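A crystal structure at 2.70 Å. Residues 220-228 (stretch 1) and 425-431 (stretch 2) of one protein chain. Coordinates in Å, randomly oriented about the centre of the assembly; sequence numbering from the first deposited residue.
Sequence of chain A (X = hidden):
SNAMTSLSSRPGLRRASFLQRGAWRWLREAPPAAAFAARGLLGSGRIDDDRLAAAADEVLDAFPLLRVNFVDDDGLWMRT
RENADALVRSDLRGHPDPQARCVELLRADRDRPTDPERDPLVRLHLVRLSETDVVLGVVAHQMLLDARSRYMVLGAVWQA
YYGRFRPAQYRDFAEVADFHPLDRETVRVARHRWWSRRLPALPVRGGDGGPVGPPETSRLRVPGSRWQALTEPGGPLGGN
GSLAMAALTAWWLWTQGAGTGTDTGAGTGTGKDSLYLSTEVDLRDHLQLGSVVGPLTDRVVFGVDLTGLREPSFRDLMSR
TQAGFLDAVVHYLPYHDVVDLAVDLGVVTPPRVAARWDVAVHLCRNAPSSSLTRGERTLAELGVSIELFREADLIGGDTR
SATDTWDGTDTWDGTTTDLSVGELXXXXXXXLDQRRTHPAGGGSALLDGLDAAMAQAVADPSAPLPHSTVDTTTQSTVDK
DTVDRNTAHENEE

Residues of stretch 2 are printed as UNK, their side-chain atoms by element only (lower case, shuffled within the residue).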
# COMPACT_ATOMS: atom_id res chain seq x y z
N LEU A 220 -4.13 -9.45 15.02
CA LEU A 220 -5.43 -9.45 15.66
C LEU A 220 -6.52 -9.69 14.63
O LEU A 220 -6.76 -8.85 13.76
CB LEU A 220 -5.68 -8.12 16.37
CG LEU A 220 -7.09 -7.93 16.96
CD1 LEU A 220 -7.35 -8.91 18.09
CD2 LEU A 220 -7.28 -6.50 17.42
N ARG A 221 -7.19 -10.84 14.71
CA ARG A 221 -8.25 -11.16 13.77
C ARG A 221 -9.56 -10.52 14.22
O ARG A 221 -10.05 -10.80 15.30
CB ARG A 221 -8.44 -12.67 13.64
CG ARG A 221 -9.27 -13.08 12.44
CD ARG A 221 -9.62 -14.56 12.50
NE ARG A 221 -10.54 -14.84 13.58
CZ ARG A 221 -10.57 -15.98 14.27
NH1 ARG A 221 -9.72 -16.96 13.98
NH2 ARG A 221 -11.46 -16.14 15.24
N VAL A 222 -10.11 -9.66 13.37
CA VAL A 222 -11.36 -8.97 13.67
C VAL A 222 -12.48 -9.53 12.80
O VAL A 222 -12.32 -9.65 11.59
CB VAL A 222 -11.23 -7.46 13.42
CG1 VAL A 222 -12.60 -6.79 13.45
CG2 VAL A 222 -10.30 -6.83 14.44
N PRO A 223 -13.61 -9.90 13.43
CA PRO A 223 -14.78 -10.37 12.68
C PRO A 223 -15.21 -9.30 11.68
O PRO A 223 -15.25 -8.12 12.03
CB PRO A 223 -15.84 -10.53 13.76
CG PRO A 223 -15.07 -10.78 15.01
CD PRO A 223 -13.83 -9.93 14.88
N GLY A 224 -15.52 -9.72 10.45
CA GLY A 224 -15.88 -8.80 9.39
C GLY A 224 -16.98 -7.83 9.76
O GLY A 224 -16.96 -6.67 9.35
N SER A 225 -17.94 -8.30 10.54
CA SER A 225 -19.05 -7.47 10.98
C SER A 225 -18.56 -6.31 11.86
O SER A 225 -19.06 -5.19 11.76
CB SER A 225 -20.07 -8.32 11.74
OG SER A 225 -21.19 -7.55 12.12
N ARG A 226 -17.59 -6.60 12.72
CA ARG A 226 -17.01 -5.60 13.60
C ARG A 226 -16.30 -4.52 12.79
O ARG A 226 -16.41 -3.33 13.08
CB ARG A 226 -16.02 -6.25 14.57
CG ARG A 226 -15.29 -5.27 15.46
CD ARG A 226 -16.22 -4.65 16.49
NE ARG A 226 -16.99 -5.66 17.20
CZ ARG A 226 -16.51 -6.40 18.20
NH1 ARG A 226 -15.25 -6.25 18.61
NH2 ARG A 226 -17.28 -7.30 18.79
N TRP A 227 -15.57 -4.95 11.77
CA TRP A 227 -14.83 -4.02 10.93
C TRP A 227 -15.75 -3.11 10.12
O TRP A 227 -15.46 -1.92 9.95
CB TRP A 227 -13.89 -4.78 9.99
CG TRP A 227 -13.01 -3.88 9.16
CD1 TRP A 227 -13.17 -3.58 7.83
CD2 TRP A 227 -11.85 -3.17 9.60
NE1 TRP A 227 -12.17 -2.72 7.43
CE2 TRP A 227 -11.35 -2.46 8.49
CE3 TRP A 227 -11.18 -3.08 10.82
CZ2 TRP A 227 -10.21 -1.67 8.57
CZ3 TRP A 227 -10.05 -2.29 10.90
CH2 TRP A 227 -9.58 -1.59 9.78
N GLN A 228 -16.86 -3.65 9.64
CA GLN A 228 -17.80 -2.88 8.84
C GLN A 228 -18.49 -1.79 9.65
O GLN A 228 -18.59 -0.64 9.22
CB GLN A 228 -18.83 -3.79 8.18
CG GLN A 228 -18.25 -4.67 7.09
CD GLN A 228 -17.59 -3.86 6.00
OE1 GLN A 228 -18.09 -2.81 5.61
NE2 GLN A 228 -16.47 -4.36 5.49
N UNK A 425 -10.76 -14.79 4.89
CA UNK A 425 -12.12 -15.30 4.94
C UNK A 425 -13.09 -14.13 4.98
O UNK A 425 -12.92 -13.16 4.24
N UNK A 426 -14.09 -14.22 5.84
CA UNK A 426 -15.02 -13.11 6.02
C UNK A 426 -14.58 -12.25 7.19
O UNK A 426 -15.39 -11.57 7.81
c UNK A 426 -16.44 -13.62 6.25
o UNK A 426 -15.86 -16.24 4.32
c UNK A 426 -16.78 -15.82 5.05
o UNK A 426 -17.49 -16.57 5.76
c UNK A 426 -17.07 -14.33 5.06
N UNK A 427 -13.28 -12.29 7.50
CA UNK A 427 -12.73 -11.51 8.60
C UNK A 427 -11.64 -10.56 8.12
O UNK A 427 -11.11 -10.72 7.02
o UNK A 427 -12.85 -14.51 10.63
c UNK A 427 -12.16 -12.44 9.67
o UNK A 427 -14.38 -12.94 10.36
c UNK A 427 -13.20 -13.36 10.26
N UNK A 428 -11.31 -9.58 8.95
CA UNK A 428 -10.19 -8.69 8.68
C UNK A 428 -9.10 -8.96 9.70
O UNK A 428 -9.38 -9.15 10.89
c UNK A 428 -11.65 -6.82 7.73
c UNK A 428 -10.63 -7.23 8.78
se UNK A 428 -10.87 -6.85 5.94
c UNK A 428 -10.23 -5.01 5.82
N UNK A 429 -7.85 -9.00 9.25
CA UNK A 429 -6.73 -9.24 10.14
C UNK A 429 -5.82 -8.03 10.21
O UNK A 429 -5.30 -7.57 9.19
c UNK A 429 -5.92 -10.48 9.72
c UNK A 429 -6.78 -11.72 9.78
c UNK A 429 -4.69 -10.64 10.61
N UNK A 430 -5.63 -7.51 11.42
CA UNK A 430 -4.72 -6.39 11.64
C UNK A 430 -3.30 -6.88 11.88
O UNK A 430 -3.02 -7.54 12.88
c UNK A 430 -4.19 -4.41 13.09
c UNK A 430 -7.13 -4.15 13.73
c UNK A 430 -6.58 -4.97 12.58
c UNK A 430 -5.18 -5.53 12.83
N UNK A 431 -2.39 -6.57 10.95
CA UNK A 431 -1.00 -6.99 11.09
C UNK A 431 -0.14 -5.85 11.62
O UNK A 431 -0.02 -4.80 11.00
c UNK A 431 -0.43 -7.49 9.75
c UNK A 431 -1.31 -8.57 9.16
c UNK A 431 0.98 -8.00 9.95

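Position 425 has no side-chain atoms, and its phi of 68° is a value that by itself favours glycine. It touches nothing on stretch 1. The residue is Gly425.

Position 426 carries three carbons in a row, the third bearing two oxygens, which is a carboxylate on a two-methylene arm. The end of this arm leads away from stretch 1, so contact is left to the backbone: its O accepts a weak hydrogen bond from Gly224 N (3.2 Å, 121°) and also lies 3.2 Å from Gly224 CA. An ideal CB on Gly224 would sit 2.2 Å from this O, a clash that the glycine avoids. The residue is Glu426.

Position 427 has two carbons, the second carrying two oxygens, a carboxylate one carbon shorter. Its CB packs 3.4 Å from Val222 O. These atoms define Asp427. OD1 accepts a weak hydrogen bond from Gly224 N (3.4 Å, 151°), while OD2 forms a long salt bridge with Arg221 NE (3.8 Å). Because OD2 lies well out of the guanidinium plane, no N-H points at it and the attraction is one of charge alone.

Position 428 shows an unbranched chain of two carbons, selenium and a terminal carbon, lying against the Trp227 ring. Only selenomethionine fits, so this is Met428. Its CG stands 3.8 Å from the centroid of the five-membered ring, 25° off the normal, a CH-pi contact over the face; CE reaches 3.4 Å from Trp227 NE1. Met428 N donates to Val222 O (2.8 Å), and Val222 N donates to Met428 O (2.6 Å).

Position 429 has one carbon carrying two more, a fork at CB, directed to the same sheet face as Arg221; one branch packs on the aliphatic part of the Arg221 side chain. It is Val429, whose CG2 lies 3.9 Å from Arg221 CG.

Position 430 has four carbons forked at the first, one arm two carbons long, and the end of the longer arm lies against the side chains of Leu220 and Val222. This is Ile430, whose CD1 is 4.2 Å from Val222 CG2 and 4.4 Å from Leu220 CD2. Ile430 N donates to Leu220 O (2.9 Å), and Leu220 N donates to Ile430 O (3.1 Å).

Position 431 again has three carbons forked at CB, but CA-to-CB points away and no contact with stretch 1 results. It is Val431.

The contact rests on an antiparallel strand pair, its axes 4.6 Å apart at closest and 153° between directions. Four near-linear hydrogen bonds fix the register, placing Leu220, Val222, Met428 and Ile430 on one face. There Trp227, from the helix following Pro223, covers Met428, while Asp427 joins the strand to the helix start. Together the stretches bury 552 Å².

Stretch 2 (425-431) GEDMVIV
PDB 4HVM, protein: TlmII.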